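Local coordinates for protein restriction endonuclease EcoP15I, restriction subunit (Escherichia coli, PDB 4ZCF) that cuts DNA as the restriction subunit of a type III restriction enzyme, using an ATP-driven helicase-like motor together with its modification partner, at residues T93-I98 / V124-S129; V379-K384 / K555-F560. All coordinates share one frame; numbering follows the deposited sequence.

Interaction 1 of 2, residues T93-I98 / V124-S129; sequences TYIKTI and VNFLKS. With AMP (adenosine monophosphate), chain H.
Ile-95 meets Phe-126 and Leu-127 with the end of its long branch. Ile-95 CD1 lies 3.8 Å from Phe-126 CD2, at an oblique angle to the ring. The same methyl, Ile-95 CD1, is 4.0 Å from Leu-127 CD2. The contact is apolar throughout, and no hydrogen bond crosses it. In Ile-95, CG1 stands anti to the carbonyl carbon (chi1 -68°) and carries CD1 across to the facing helix. Phe-126 also belongs to the AMP site. AMP C2', in the ribose, lies over one face of the ring, 3.8 Å from Phe-126 CD2. AMP C4, in the adenine, lies 4.2 Å above the plane of the Phe-126 ring, displaced toward the rim. A serine in place of Phe-126 would probably leave the ribose and adenine without the ring beside them, and Ile-95 CD1 without the ring it packs against. The backbone O of Phe-126 accepts a bond from the hydroxyl of Ser-129, Ser-129 OG to Phe-126 O 2.7 Å, where the helix ends. Helix 90-105 starts at the P-loop that carries Gly-89, Lys-90 and Thr-91. Helix 130-140 covers the contact through Phe-136 on Ile-95 and Leu-132 on Phe-126. Leu-127 rests on Leu-144 of strand 143-148 and Val-185 of strand 180-186, in the parallel sheet beneath.

Interaction 2 of 2, residues V379-K384 / K555-F560; sequences VKEHFK and KYYVDF
Glu-381 meets Lys-555 and Tyr-557 where helix 368-389 packs on the second of the chain's two RecA-like parallel sheets. The sheet has the strand order of a RecA-like domain, and strand 553-558 is one of its inner strands. The strand is hydrogen-bonded on both sides through its backbone. Lys-555 pairs with Phe-514 and Ile-516, and Tyr-557 with Ile-516, on strand 513-518. Tyr-556 pairs with Asp-282 and Tyr-284 on strand 280-285.

The ammonium group of Lys-555 is held loosely from the helix. Lys-555 NZ gives a weak hydrogen bond to the backbone O of Glu-381, at 3.3 Å. The salt bridge to the carboxylate is long, with Glu-381 OE1 3.7 Å from Lys-555 NZ. One lysine thus meets a carbonyl and a carboxylate of the same residue. The lysine chain is extended beyond CG and crosses the glutamate at about a right angle. The glutamate is bent at chi2 (-47°), which turns its carboxylate back toward NZ. Glu-381 also touches a crystal neighbour, so its carboxylate position may partly reflect the lattice. Gln-515 of strand 513-518 lies against both partners, touching the side chains of Glu-381 and Lys-555. It ties the pair to the neighbouring strand of the sheet.

Tyr-557 contributes packing instead of polar pairing across this contact. Its ring stacks with that of Tyr-284. Its edge faces Glu-381, and the ring and carboxylate planes are 45° apart. Tyr-557 OH points at the aliphatic stem of the glutamate, 3.2 Å from Glu-381 CB and 3.3 Å from Glu-381 CG.

Overall arrangement
The two contacts come in series along the chain, interaction 1 first. The centres of interaction 1 and interaction 2 are 34 Å apart. The nearest atoms of interactions 1 and 2 are about 22 Å apart, so the two do not touch. They share no helix, strand or sheet. Interaction 1 joins two helices beside the first seven-stranded parallel sheet. Interaction 2 joins a helix to a strand of the second. Both sheets have the strand order 3-4-2-5-6-1-7, as in the paired RecA-like domains of helicase motors. The AMP pocket draws Phe-126 and the P-loop from the first domain, and Asp-509 and Arg-537 from the second. Interaction 1 borders the nucleotide through Phe-126, while interaction 2 is packing within the second domain, away from the annotated sites.

Interaction 1 of 2, residues T93-I98 / V124-S129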
loop_
_atom_site.group_PDB
_atom_site.type_symbol
_atom_site.label_atom_id
_atom_site.label_comp_id
_atom_site.label_asym_id
_atom_site.label_seq_id
_atom_site.Cartn_x
_atom_site.Cartn_y
_atom_site.Cartn_z
ATOM N N THR C 93 -21.410 -21.816 12.655
ATOM C CA THR C 93 -21.252 -22.355 14.007
ATOM C C THR C 93 -19.913 -21.958 14.643
ATOM O O THR C 93 -19.915 -21.448 15.760
ATOM C CB THR C 93 -21.543 -23.866 14.031
ATOM O OG1 THR C 93 -22.906 -24.099 13.644
ATOM C CG2 THR C 93 -21.278 -24.491 15.390
ATOM N N TYR C 94 -18.784 -22.169 13.940
ATOM C CA TYR C 94 -17.491 -21.776 14.475
ATOM C C TYR C 94 -17.330 -20.266 14.625
ATOM O O TYR C 94 -16.672 -19.805 15.557
ATOM C CB TYR C 94 -16.302 -22.496 13.812
ATOM C CG TYR C 94 -15.848 -22.100 12.422
ATOM C CD1 TYR C 94 -15.346 -20.820 12.168
ATOM C CD2 TYR C 94 -15.680 -23.059 11.432
ATOM C CE1 TYR C 94 -14.824 -20.480 10.920
ATOM C CE2 TYR C 94 -15.158 -22.731 10.182
ATOM C CZ TYR C 94 -14.740 -21.438 9.927
ATOM O OH TYR C 94 -14.222 -21.136 8.689
ATOM N N ILE C 95 -17.981 -19.497 13.742
ATOM C CA ILE C 95 -17.957 -18.039 13.827
ATOM C C ILE C 95 -18.780 -17.602 15.036
ATOM O O ILE C 95 -18.295 -16.801 15.836
ATOM C CB ILE C 95 -18.361 -17.350 12.501
ATOM C CG1 ILE C 95 -17.282 -17.602 11.416
ATOM C CG2 ILE C 95 -18.550 -15.860 12.724
ATOM C CD1 ILE C 95 -17.751 -17.470 9.958
ATOM N N LYS C 96 -19.991 -18.169 15.203
ATOM C CA LYS C 96 -20.835 -17.854 16.356
ATOM C C LYS C 96 -20.138 -18.220 17.674
ATOM O O LYS C 96 -20.265 -17.476 18.636
ATOM C CB LYS C 96 -22.229 -18.493 16.254
ATOM C CG LYS C 96 -23.226 -17.793 17.168
ATOM C CD LYS C 96 -24.648 -18.337 17.051
ATOM C CE LYS C 96 -25.379 -18.247 18.373
ATOM N NZ LYS C 96 -25.353 -16.871 18.954
ATOM N N THR C 97 -19.350 -19.308 17.690
ATOM C CA THR C 97 -18.575 -19.723 18.860
ATOM C C THR C 97 -17.472 -18.684 19.183
ATOM O O THR C 97 -17.266 -18.375 20.354
ATOM C CB THR C 97 -18.040 -21.146 18.687
ATOM O OG1 THR C 97 -19.042 -21.983 18.124
ATOM C CG2 THR C 97 -17.582 -21.746 19.988
ATOM N N ILE C 98 -16.800 -18.124 18.148
ATOM C CA ILE C 98 -15.772 -17.084 18.278
ATOM C C ILE C 98 -16.339 -15.865 19.041
ATOM O O ILE C 98 -15.654 -15.289 19.897
ATOM C CB ILE C 98 -15.231 -16.720 16.870
ATOM C CG1 ILE C 98 -14.083 -17.649 16.483
ATOM C CG2 ILE C 98 -14.833 -15.227 16.744
ATOM C CD1 ILE C 98 -13.884 -17.797 14.994
ATOM N N VAL C 124 -13.522 -16.087 3.845
ATOM C CA VAL C 124 -13.309 -14.640 3.859
ATOM C C VAL C 124 -14.541 -13.881 3.336
ATOM O O VAL C 124 -15.004 -12.957 4.002
ATOM C CB VAL C 124 -11.967 -14.271 3.166
ATOM C CG1 VAL C 124 -11.828 -12.775 2.933
ATOM C CG2 VAL C 124 -10.785 -14.803 3.983
ATOM N N ASN C 125 -15.111 -14.315 2.207
ATOM C CA ASN C 125 -16.312 -13.739 1.606
ATOM C C ASN C 125 -17.425 -13.638 2.650
ATOM O O ASN C 125 -17.959 -12.554 2.886
ATOM C CB ASN C 125 -16.758 -14.617 0.419
ATOM C CG ASN C 125 -17.704 -13.960 -0.551
ATOM O OD1 ASN C 125 -17.299 -13.455 -1.601
ATOM N ND2 ASN C 125 -18.990 -13.986 -0.241
ATOM N N PHE C 126 -17.723 -14.763 3.316
ATOM C CA PHE C 126 -18.728 -14.872 4.369
ATOM C C PHE C 126 -18.437 -13.932 5.540
ATOM O O PHE C 126 -19.337 -13.221 5.971
ATOM C CB PHE C 126 -18.813 -16.333 4.846
ATOM C CG PHE C 126 -19.985 -16.678 5.744
ATOM C CD1 PHE C 126 -21.252 -16.145 5.503
ATOM C CD2 PHE C 126 -19.840 -17.591 6.784
ATOM C CE1 PHE C 126 -22.328 -16.471 6.323
ATOM C CE2 PHE C 126 -20.925 -17.936 7.591
ATOM C CZ PHE C 126 -22.157 -17.368 7.361
ATOM N N LEU C 127 -17.178 -13.903 6.017
ATOM C CA LEU C 127 -16.695 -13.063 7.121
ATOM C C LEU C 127 -16.827 -11.578 6.861
ATOM O O LEU C 127 -17.108 -10.830 7.795
ATOM C CB LEU C 127 -15.239 -13.385 7.459
ATOM C CG LEU C 127 -15.005 -14.606 8.342
ATOM C CD1 LEU C 127 -13.583 -15.107 8.209
ATOM C CD2 LEU C 127 -15.326 -14.308 9.802
ATOM N N LYS C 128 -16.638 -11.151 5.599
ATOM C CA LYS C 128 -16.717 -9.749 5.176
ATOM C C LYS C 128 -18.126 -9.285 4.757
ATOM O O LYS C 128 -18.348 -8.089 4.612
ATOM C CB LYS C 128 -15.704 -9.495 4.045
ATOM C CG LYS C 128 -14.255 -9.537 4.518
ATOM C CD LYS C 128 -13.292 -9.049 3.444
ATOM C CE LYS C 128 -11.884 -8.947 3.967
ATOM N NZ LYS C 128 -10.879 -9.156 2.892
ATOM N N SER C 129 -19.062 -10.218 4.536
ATOM C CA SER C 129 -20.412 -9.903 4.073
ATOM C C SER C 129 -21.187 -9.075 5.058
ATOM O O SER C 129 -21.111 -9.323 6.260
ATOM C CB SER C 129 -21.188 -11.164 3.696
ATOM O OG SER C 129 -21.462 -11.948 4.842
HETATM P P AMP H . -16.290 -24.111 4.453
HETATM O O1P AMP H . -15.373 -25.130 3.890
HETATM O O2P AMP H . -16.988 -24.840 5.541
HETATM O O3P AMP H . -15.401 -23.166 5.175
HETATM O "O5'" AMP H . -17.220 -23.394 3.372
HETATM C "C5'" AMP H . -18.630 -23.426 3.505
HETATM C "C4'" AMP H . -19.263 -22.166 3.008
HETATM O "O4'" AMP H . -20.706 -22.220 3.177
HETATM C "C3'" AMP H . -18.806 -20.997 3.810
HETATM O "O3'" AMP H . -17.672 -20.411 3.170
HETATM C "C2'" AMP H . -19.962 -20.086 3.897
HETATM O "O2'" AMP H . -19.928 -19.119 2.837
HETATM C "C1'" AMP H . -21.170 -20.944 3.706
HETATM N N9 AMP H . -21.954 -21.106 4.865
HETATM C C8 AMP H . -21.540 -21.765 5.930
HETATM N N7 AMP H . -22.529 -21.786 6.866
HETATM C C5 AMP H . -23.675 -21.098 6.256
HETATM C C6 AMP H . -25.010 -20.749 6.605
HETATM N N6 AMP H . -25.544 -21.096 7.873
HETATM N N1 AMP H . -25.766 -20.069 5.705
HETATM C C2 AMP H . -25.297 -19.715 4.517
HETATM N N3 AMP H . -24.061 -20.006 4.121
HETATM C C4 AMP H . -23.208 -20.685 4.924
#

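Interaction 2 of 2, residues V379-K384 / K555-F560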
loop_
_atom_site.group_PDB
_atom_site.type_symbol
_atom_site.label_atom_id
_atom_site.label_comp_id
_atom_site.label_asym_id
_atom_site.label_seq_id
_atom_site.Cartn_x
_atom_site.Cartn_y
_atom_site.Cartn_z
ATOM N N VAL C 379 -31.920 -30.265 -19.160
ATOM C CA VAL C 379 -32.667 -29.087 -19.606
ATOM C C VAL C 379 -34.174 -29.357 -19.433
ATOM O O VAL C 379 -34.852 -28.594 -18.744
ATOM C CB VAL C 379 -32.278 -28.650 -21.049
ATOM C CG1 VAL C 379 -33.305 -27.692 -21.650
ATOM C CG2 VAL C 379 -30.884 -28.031 -21.082
ATOM N N LYS C 380 -34.667 -30.488 -19.994
ATOM C CA LYS C 380 -36.076 -30.923 -19.922
ATOM C C LYS C 380 -36.570 -31.047 -18.473
ATOM O O LYS C 380 -37.710 -30.670 -18.176
ATOM C CB LYS C 380 -36.265 -32.247 -20.664
ATOM N N GLU C 381 -35.691 -31.548 -17.579
ATOM C CA GLU C 381 -35.986 -31.724 -16.158
ATOM C C GLU C 381 -35.977 -30.403 -15.389
ATOM O O GLU C 381 -36.741 -30.266 -14.425
ATOM C CB GLU C 381 -35.063 -32.774 -15.513
ATOM C CG GLU C 381 -35.225 -34.197 -16.048
ATOM C CD GLU C 381 -36.639 -34.729 -16.187
ATOM O OE1 GLU C 381 -37.381 -34.737 -15.177
ATOM O OE2 GLU C 381 -37.008 -35.131 -17.314
ATOM N N HIS C 382 -35.147 -29.421 -15.840
ATOM C CA HIS C 382 -35.047 -28.086 -15.234
ATOM C C HIS C 382 -36.320 -27.283 -15.411
ATOM O O HIS C 382 -36.813 -26.733 -14.431
ATOM C CB HIS C 382 -33.850 -27.294 -15.780
ATOM C CG HIS C 382 -33.577 -26.019 -15.034
ATOM N ND1 HIS C 382 -33.214 -24.863 -15.692
ATOM C CD2 HIS C 382 -33.629 -25.762 -13.705
ATOM C CE1 HIS C 382 -33.034 -23.952 -14.753
ATOM N NE2 HIS C 382 -33.280 -24.444 -13.543
ATOM N N PHE C 383 -36.848 -27.214 -16.655
ATOM C CA PHE C 383 -38.074 -26.482 -16.990
ATOM C C PHE C 383 -39.300 -27.053 -16.288
ATOM O O PHE C 383 -40.190 -26.285 -15.921
ATOM C CB PHE C 383 -38.259 -26.329 -18.507
ATOM C CG PHE C 383 -37.289 -25.349 -19.142
ATOM C CD1 PHE C 383 -36.034 -25.763 -19.574
ATOM C CD2 PHE C 383 -37.630 -24.011 -19.301
ATOM C CE1 PHE C 383 -35.136 -24.856 -20.151
ATOM C CE2 PHE C 383 -36.728 -23.102 -19.877
ATOM C CZ PHE C 383 -35.490 -23.534 -20.301
ATOM N N LYS C 384 -39.299 -28.384 -16.018
ATOM C CA LYS C 384 -40.343 -29.084 -15.256
ATOM C C LYS C 384 -40.324 -28.583 -13.796
ATOM O O LYS C 384 -41.371 -28.520 -13.139
ATOM C CB LYS C 384 -40.121 -30.616 -15.277
ATOM C CG LYS C 384 -40.819 -31.380 -16.421
ATOM C CD LYS C 384 -42.368 -31.354 -16.382
ATOM C CE LYS C 384 -43.001 -32.150 -15.261
ATOM N NZ LYS C 384 -44.475 -31.968 -15.239
ATOM N N LYS C 555 -31.223 -32.976 -8.077
ATOM C CA LYS C 555 -31.104 -33.966 -9.138
ATOM C C LYS C 555 -29.630 -34.020 -9.541
ATOM O O LYS C 555 -29.009 -32.979 -9.756
ATOM C CB LYS C 555 -32.018 -33.629 -10.330
ATOM C CG LYS C 555 -33.509 -33.591 -10.002
ATOM C CD LYS C 555 -34.322 -33.324 -11.261
ATOM C CE LYS C 555 -35.785 -33.054 -10.996
ATOM N NZ LYS C 555 -36.499 -32.668 -12.247
ATOM N N TYR C 556 -29.058 -35.224 -9.568
ATOM C CA TYR C 556 -27.650 -35.444 -9.879
ATOM C C TYR C 556 -27.506 -36.328 -11.109
ATOM O O TYR C 556 -28.087 -37.406 -11.158
ATOM C CB TYR C 556 -26.924 -36.046 -8.659
ATOM C CG TYR C 556 -25.442 -35.744 -8.637
ATOM C CD1 TYR C 556 -24.533 -36.571 -9.289
ATOM C CD2 TYR C 556 -24.948 -34.619 -7.984
ATOM C CE1 TYR C 556 -23.168 -36.295 -9.281
ATOM C CE2 TYR C 556 -23.584 -34.337 -7.961
ATOM C CZ TYR C 556 -22.696 -35.180 -8.612
ATOM O OH TYR C 556 -21.349 -34.907 -8.624
ATOM N N TYR C 557 -26.738 -35.865 -12.104
ATOM C CA TYR C 557 -26.528 -36.557 -13.379
ATOM C C TYR C 557 -25.141 -37.162 -13.485
ATOM O O TYR C 557 -24.142 -36.438 -13.430
ATOM C CB TYR C 557 -26.821 -35.624 -14.569
ATOM C CG TYR C 557 -28.259 -35.155 -14.602
ATOM C CD1 TYR C 557 -28.697 -34.115 -13.781
ATOM C CD2 TYR C 557 -29.190 -35.758 -15.443
ATOM C CE1 TYR C 557 -30.023 -33.698 -13.788
ATOM C CE2 TYR C 557 -30.521 -35.345 -15.460
ATOM C CZ TYR C 557 -30.931 -34.313 -14.632
ATOM O OH TYR C 557 -32.241 -33.913 -14.633
ATOM N N VAL C 558 -25.092 -38.504 -13.632
ATOM C CA VAL C 558 -23.855 -39.284 -13.765
ATOM C C VAL C 558 -23.742 -40.088 -15.075
ATOM O O VAL C 558 -24.711 -40.226 -15.828
ATOM C CB VAL C 558 -23.467 -40.115 -12.507
ATOM C CG1 VAL C 558 -22.995 -39.220 -11.370
ATOM C CG2 VAL C 558 -24.600 -41.021 -12.053
ATOM N N ASP C 559 -22.525 -40.591 -15.331
ATOM C CA ASP C 559 -22.113 -41.384 -16.484
ATOM C C ASP C 559 -22.655 -42.819 -16.427
ATOM O O ASP C 559 -23.155 -43.270 -15.388
ATOM C CB ASP C 559 -20.568 -41.443 -16.503
ATOM C CG ASP C 559 -19.902 -40.917 -17.758
ATOM O OD1 ASP C 559 -20.577 -40.208 -18.542
ATOM O OD2 ASP C 559 -18.693 -41.173 -17.937
ATOM N N PHE C 560 -22.492 -43.548 -17.548
ATOM C CA PHE C 560 -22.812 -44.965 -17.679
ATOM C C PHE C 560 -21.847 -45.716 -16.747
ATOM O O PHE C 560 -22.213 -46.748 -16.188
ATOM C CB PHE C 560 -22.634 -45.426 -19.151
ATOM C CG PHE C 560 -21.254 -45.222 -19.753
ATOM C CD1 PHE C 560 -20.916 -44.024 -20.376
ATOM C CD2 PHE C 560 -20.294 -46.227 -19.692
ATOM C CE1 PHE C 560 -19.634 -43.823 -20.894
ATOM C CE2 PHE C 560 -19.012 -46.025 -20.215
ATOM C CZ PHE C 560 -18.690 -44.824 -20.811
#